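Local atomic coordinates of DegV family protein (Thermus thermophilus, PDB entry 2DT8), a protein that binds a fatty acid such as palmitic acid, as well as a zinc ion, and may carry or hold lipids in the cell as a DegV family member. Residues Leu84-Ser89 against Thr111-Gln116; Ile3-Asp8 against Arg128-Leu133. All coordinates share one frame; numbering follows the deposited sequence.

Contact 1: Leu84-Ser89 against Thr111-Gln116; sequences LSLHIS and TVVDTQ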
loop_
_atom_site.group_PDB
_atom_site.type_symbol
_atom_site.label_atom_id
_atom_site.label_comp_id
_atom_site.label_asym_id
_atom_site.label_seq_id
_atom_site.Cartn_x
_atom_site.Cartn_y
_atom_site.Cartn_z
ATOM N N LEU A 84 -7.628 -11.543 -11.939
ATOM C CA LEU A 84 -7.182 -10.160 -12.001
ATOM C C LEU A 84 -6.249 -10.072 -10.790
ATOM O O LEU A 84 -6.695 -10.249 -9.650
ATOM C CB LEU A 84 -8.379 -9.215 -11.873
ATOM C CG LEU A 84 -8.045 -7.727 -11.808
ATOM C CD1 LEU A 84 -7.214 -7.316 -13.017
ATOM C CD2 LEU A 84 -9.353 -6.932 -11.766
ATOM N N SER A 85 -4.965 -9.827 -11.053
ATOM C CA SER A 85 -3.911 -9.795 -10.031
ATOM C C SER A 85 -3.370 -8.371 -9.857
ATOM O O SER A 85 -2.700 -7.847 -10.750
ATOM C CB SER A 85 -2.797 -10.749 -10.492
ATOM O OG SER A 85 -2.107 -11.369 -9.412
ATOM N N LEU A 86 -3.663 -7.756 -8.710
ATOM C CA LEU A 86 -3.277 -6.374 -8.392
ATOM C C LEU A 86 -2.109 -6.353 -7.405
ATOM O O LEU A 86 -2.130 -6.993 -6.363
ATOM C CB LEU A 86 -4.466 -5.617 -7.791
ATOM C CG LEU A 86 -5.403 -4.970 -8.813
ATOM C CD1 LEU A 86 -5.918 -6.004 -9.786
ATOM C CD2 LEU A 86 -6.552 -4.287 -8.093
ATOM N N HIS A 87 -1.098 -5.559 -7.805
ATOM C CA HIS A 87 0.070 -5.478 -6.949
ATOM C C HIS A 87 0.881 -4.172 -6.654
ATOM O O HIS A 87 0.749 -3.178 -7.357
ATOM C CB HIS A 87 1.082 -6.459 -7.576
ATOM C CG HIS A 87 0.488 -7.842 -7.532
ATOM N ND1 HIS A 87 0.379 -8.571 -6.393
ATOM C CD2 HIS A 87 -0.038 -8.592 -8.590
ATOM C CE1 HIS A 87 -0.200 -9.731 -6.758
ATOM N NE2 HIS A 87 -0.460 -9.772 -8.067
ATOM N N ILE A 88 1.710 -4.268 -5.599
ATOM C CA ILE A 88 2.465 -3.088 -5.228
ATOM C C ILE A 88 3.274 -2.683 -6.455
ATOM O O ILE A 88 3.648 -3.497 -7.305
ATOM C CB ILE A 88 3.372 -3.584 -4.087
ATOM C CG1 ILE A 88 4.393 -2.497 -3.748
ATOM C CG2 ILE A 88 4.101 -4.900 -4.462
ATOM C CD1 ILE A 88 5.150 -2.789 -2.437
ATOM N N SER A 89 3.570 -1.393 -6.487
ATOM C CA SER A 89 4.368 -0.765 -7.527
ATOM C C SER A 89 5.581 -1.568 -7.990
ATOM O O SER A 89 6.396 -2.027 -7.180
ATOM C CB SER A 89 4.856 0.595 -7.033
ATOM O OG SER A 89 5.745 1.179 -7.967
ATOM N N THR A 111 -4.605 -11.370 -15.756
ATOM C CA THR A 111 -4.230 -9.993 -16.042
ATOM C C THR A 111 -3.537 -9.449 -14.810
ATOM O O THR A 111 -4.131 -9.378 -13.732
ATOM C CB THR A 111 -5.453 -9.119 -16.353
ATOM O OG1 THR A 111 -6.139 -9.648 -17.498
ATOM C CG2 THR A 111 -5.021 -7.681 -16.643
ATOM N N VAL A 112 -2.272 -9.078 -14.963
ATOM C CA VAL A 112 -1.491 -8.536 -13.860
ATOM C C VAL A 112 -1.469 -7.017 -13.971
ATOM O O VAL A 112 -1.119 -6.469 -15.019
ATOM C CB VAL A 112 -0.046 -9.070 -13.907
ATOM C CG1 VAL A 112 0.787 -8.453 -12.783
ATOM C CG2 VAL A 112 -0.054 -10.594 -13.801
ATOM N N VAL A 113 -1.850 -6.342 -12.889
ATOM C CA VAL A 113 -1.888 -4.885 -12.848
ATOM C C VAL A 113 -0.922 -4.289 -11.825
ATOM O O VAL A 113 -0.966 -4.635 -10.637
ATOM C CB VAL A 113 -3.325 -4.389 -12.501
ATOM C CG1 VAL A 113 -3.352 -2.868 -12.444
ATOM C CG2 VAL A 113 -4.339 -4.911 -13.531
ATOM N N ASP A 114 -0.050 -3.402 -12.301
ATOM C CA ASP A 114 0.902 -2.687 -11.458
ATOM C C ASP A 114 0.121 -1.443 -11.040
ATOM O O ASP A 114 -0.145 -0.561 -11.862
ATOM C CB ASP A 114 2.135 -2.298 -12.285
ATOM C CG ASP A 114 3.172 -1.548 -11.473
ATOM O OD1 ASP A 114 2.815 -1.005 -10.414
ATOM O OD2 ASP A 114 4.343 -1.479 -11.905
ATOM N N THR A 115 -0.262 -1.382 -9.766
ATOM C CA THR A 115 -1.049 -0.266 -9.250
ATOM C C THR A 115 -0.261 1.004 -8.998
ATOM O O THR A 115 -0.853 2.065 -8.796
ATOM C CB THR A 115 -1.704 -0.610 -7.910
ATOM O OG1 THR A 115 -0.672 -0.849 -6.939
ATOM C CG2 THR A 115 -2.608 -1.838 -8.039
ATOM N N GLN A 116 1.065 0.900 -8.996
ATOM C CA GLN A 116 1.938 2.041 -8.704
ATOM C C GLN A 116 1.662 2.579 -7.301
ATOM O O GLN A 116 1.906 3.749 -7.004
ATOM C CB GLN A 116 1.770 3.167 -9.734
ATOM C CG GLN A 116 2.285 2.797 -11.126
ATOM C CD GLN A 116 2.389 3.999 -12.034
ATOM O OE1 GLN A 116 1.583 4.912 -11.952
ATOM N NE2 GLN A 116 3.384 3.996 -12.920
#
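Leu84 and Leu86 meet Val113 in two different ways. Leu84 lies obliquely to Val113 and brings CD1 to its CG2 at 3.8 Å, whereas Leu86 runs alongside the valine, pointing the same way, with CD1 4.1 Å from Val113 CB. Val113 CG2 is anti to the carbonyl carbon, which turns it back toward Leu84. The leucine and valine face packs against helix 139-151, with Leu86 also on Val126 of helix 120-135. On the other face, Ser85 OG lies in the plane of the His87 ring, 2.7 Å from NE2 in a hydrogen bond that either could donate. OG also bonds Tyr73, and Val112 CG1 reaches the ring edge near its plane. The parallel backbones are joined by Ser85 N to Thr111 O, Val113 N to Ser85 O, and His87 N to Val113 O. Farther along, His87 O is gripped twice by Thr115: N approaches in the carbonyl plane at 3.2 Å, and OG1 from above it at 2.8 Å. Asp114 OD1 then accepts from Gln116 N, an Asx turn. Neighbouring parallel strands, with helix 95-103 between them in the chain, form a beta-alpha-beta unit whose strand 82-87 leads into Ile88, beside the bound palmitic acid.

Contact 2: Ile3-Asp8 against Arg128-Leu133; sequences ITLVTD and RAKELL
Ile3 and Leu5 meet Leu133, Ala129 and Lys130 mainly through aliphatic groups, and the Arg128 guanidinium and Glu131 carboxylate of the helix take no part in this contact. The guanidinium has Leu132 CD2 over one face, 3.8 Å above the plane and offset toward the rim, while the Glu131 carboxylate sits at its edge. Arg128 NH1 makes a salt bridge to Glu131 OE1 of 2.8 Å, in the guanidinium plane but from above the carboxylate plane, 64° out of it. Arg128 NE pairs with Glu145, and Glu131 also with Arg226, tying this side of the helix to its neighbours.

Across the contact, the strand runs nearly antiparallel to the helix. Ile3 and Leu133 cross at about a right angle, Ile3 CD1 lying 3.8 Å from Leu133 CD2. Leu5 spreads its branches over a wider patch: CD1 sits 3.6 Å from Lys130 CB and also touches CE, CD2 comes 4.0 Å from Ala129 CB, and CG is met by Leu133 CD1. An alanine at Leu5 would probably open a gap among Ala129, Lys130 and Leu133, depriving Lys130 CB and CE of their apolar neighbour.

The lysine chain, bent at chi2 and chi3 (87° and -36°), sets CE beside Leu5 CD1, and NZ reaches the strand backbone through two waters. One water accepts from Lys130 NZ at 2.6 Å and donates to Ile3 O; a second accepts from NZ and, at 3.0 Å, from Leu5 N. Leu21 O is a further acceptor for NZ; such a set of acceptors is consistent with a charged ammonium. The chemistry is thus divided: direct contact is largely apolar, and the polar link between helix and strand passes through water.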
loop_
_atom_site.group_PDB
_atom_site.type_symbol
_atom_site.label_atom_id
_atom_site.label_comp_id
_atom_site.label_asym_id
_atom_site.label_seq_id
_atom_site.Cartn_x
_atom_site.Cartn_y
_atom_site.Cartn_z
ATOM N N ILE A 3 -14.466 -13.886 -12.588
ATOM C CA ILE A 3 -13.174 -13.261 -12.358
ATOM C C ILE A 3 -12.838 -13.301 -10.876
ATOM O O ILE A 3 -13.639 -12.894 -10.030
ATOM C CB ILE A 3 -13.192 -11.792 -12.843
ATOM C CG1 ILE A 3 -13.526 -11.762 -14.341
ATOM C CG2 ILE A 3 -11.831 -11.127 -12.584
ATOM C CD1 ILE A 3 -13.750 -10.375 -14.917
ATOM N N THR A 4 -11.653 -13.818 -10.571
ATOM C CA THR A 4 -11.187 -13.908 -9.195
ATOM C C THR A 4 -10.043 -12.912 -8.999
ATOM O O THR A 4 -9.173 -12.758 -9.868
ATOM C CB THR A 4 -10.686 -15.340 -8.874
ATOM O OG1 THR A 4 -11.807 -16.231 -8.828
ATOM C CG2 THR A 4 -9.961 -15.383 -7.536
ATOM N N LEU A 5 -10.065 -12.229 -7.862
ATOM C CA LEU A 5 -9.038 -11.257 -7.517
ATOM C C LEU A 5 -7.942 -11.867 -6.667
ATOM O O LEU A 5 -8.211 -12.583 -5.704
ATOM C CB LEU A 5 -9.629 -10.100 -6.723
ATOM C CG LEU A 5 -10.342 -9.015 -7.504
ATOM C CD1 LEU A 5 -11.231 -8.229 -6.558
ATOM C CD2 LEU A 5 -9.305 -8.120 -8.167
ATOM N N VAL A 6 -6.711 -11.550 -7.034
ATOM C CA VAL A 6 -5.515 -11.977 -6.326
ATOM C C VAL A 6 -4.678 -10.726 -6.069
ATOM O O VAL A 6 -4.629 -9.815 -6.896
ATOM C CB VAL A 6 -4.656 -12.959 -7.169
ATOM C CG1 VAL A 6 -3.304 -13.216 -6.475
ATOM C CG2 VAL A 6 -5.407 -14.266 -7.370
ATOM N N THR A 7 -4.076 -10.650 -4.893
ATOM C CA THR A 7 -3.192 -9.542 -4.587
ATOM C C THR A 7 -2.054 -10.100 -3.733
ATOM O O THR A 7 -1.972 -11.318 -3.543
ATOM C CB THR A 7 -3.946 -8.382 -3.856
ATOM O OG1 THR A 7 -3.079 -7.243 -3.746
ATOM C CG2 THR A 7 -4.409 -8.811 -2.463
ATOM N N ASP A 8 -1.160 -9.240 -3.264
ATOM C CA ASP A 8 -0.067 -9.698 -2.407
ATOM C C ASP A 8 -0.293 -9.136 -1.004
ATOM O O ASP A 8 -1.133 -8.248 -0.810
ATOM C CB ASP A 8 1.287 -9.279 -2.988
ATOM C CG ASP A 8 1.439 -7.788 -3.086
ATOM O OD1 ASP A 8 1.637 -7.157 -2.031
ATOM O OD2 ASP A 8 1.354 -7.236 -4.209
ATOM N N ARG A 128 -12.090 -1.690 -4.729
ATOM C CA ARG A 128 -12.899 -1.038 -5.761
ATOM C C ARG A 128 -13.184 -2.028 -6.891
ATOM O O ARG A 128 -14.305 -2.092 -7.398
ATOM C CB ARG A 128 -12.172 0.187 -6.307
ATOM C CG ARG A 128 -12.897 0.915 -7.437
ATOM C CD ARG A 128 -14.293 1.358 -7.047
ATOM N NE ARG A 128 -14.838 2.257 -8.069
ATOM C CZ ARG A 128 -16.130 2.540 -8.209
ATOM N NH1 ARG A 128 -17.023 1.996 -7.396
ATOM N NH2 ARG A 128 -16.531 3.367 -9.166
ATOM N N ALA A 129 -12.175 -2.809 -7.276
ATOM C CA ALA A 129 -12.360 -3.802 -8.330
ATOM C C ALA A 129 -13.409 -4.829 -7.888
ATOM O O ALA A 129 -14.295 -5.204 -8.656
ATOM C CB ALA A 129 -11.024 -4.499 -8.638
ATOM N N LYS A 130 -13.317 -5.272 -6.640
ATOM C CA LYS A 130 -14.269 -6.244 -6.112
ATOM C C LYS A 130 -15.695 -5.693 -6.131
ATOM O O LYS A 130 -16.634 -6.393 -6.506
ATOM C CB LYS A 130 -13.894 -6.618 -4.678
ATOM C CG LYS A 130 -15.021 -7.318 -3.943
ATOM C CD LYS A 130 -15.026 -8.825 -4.162
ATOM C CE LYS A 130 -14.596 -9.239 -5.557
ATOM N NZ LYS A 130 -14.559 -10.721 -5.667
ATOM N N GLU A 131 -15.842 -4.447 -5.698
ATOM C CA GLU A 131 -17.135 -3.770 -5.672
ATOM C C GLU A 131 -17.769 -3.823 -7.065
ATOM O O GLU A 131 -18.943 -4.184 -7.225
ATOM C CB GLU A 131 -16.930 -2.321 -5.222
ATOM C CG GLU A 131 -18.189 -1.470 -5.222
ATOM C CD GLU A 131 -17.937 -0.088 -4.671
ATOM O OE1 GLU A 131 -16.886 0.509 -5.000
ATOM O OE2 GLU A 131 -18.796 0.407 -3.913
ATOM N N LEU A 132 -16.984 -3.489 -8.081
ATOM C CA LEU A 132 -17.496 -3.502 -9.445
ATOM C C LEU A 132 -17.762 -4.912 -9.963
ATOM O O LEU A 132 -18.786 -5.160 -10.605
ATOM C CB LEU A 132 -16.524 -2.768 -10.374
ATOM C CG LEU A 132 -16.373 -1.275 -10.057
ATOM C CD1 LEU A 132 -15.313 -0.664 -10.959
ATOM C CD2 LEU A 132 -17.710 -0.564 -10.252
ATOM N N LEU A 133 -16.841 -5.833 -9.697
ATOM C CA LEU A 133 -17.008 -7.211 -10.141
ATOM C C LEU A 133 -18.234 -7.871 -9.511
ATOM O O LEU A 133 -18.958 -8.604 -10.193
ATOM C CB LEU A 133 -15.753 -8.037 -9.824
ATOM C CG LEU A 133 -14.510 -7.647 -10.625
ATOM C CD1 LEU A 133 -13.301 -8.353 -10.044
ATOM C CD2 LEU A 133 -14.706 -8.008 -12.098
HETATM O O HOH W 1 -14.730 -11.107 -8.203
HETATM O O HOH W 2 -12.265 -12.733 -5.956
#

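How the contacts relate
Both contacts reach the same mixed sheet, in which strands 3-8 and 82-87 are neighbours, but contact 1 joins strand to strand and contact 2 joins strand to helix. Both are partly buried; contact 1 is nearer the chain's centre and has more buried residues. Its backbones bond directly, whereas contact 2 relies on aliphatic packing and bridging waters, farther from the centre. Helix 120-135 follows strand 110-114 in the chain, so each contact uses one of two successive elements. The two also touch: His87 ND1 lies 2.7 Å from Asp8 OD2, and Leu86 O lies 2.8 Å from Thr7 OG1, both probable hydrogen bonds.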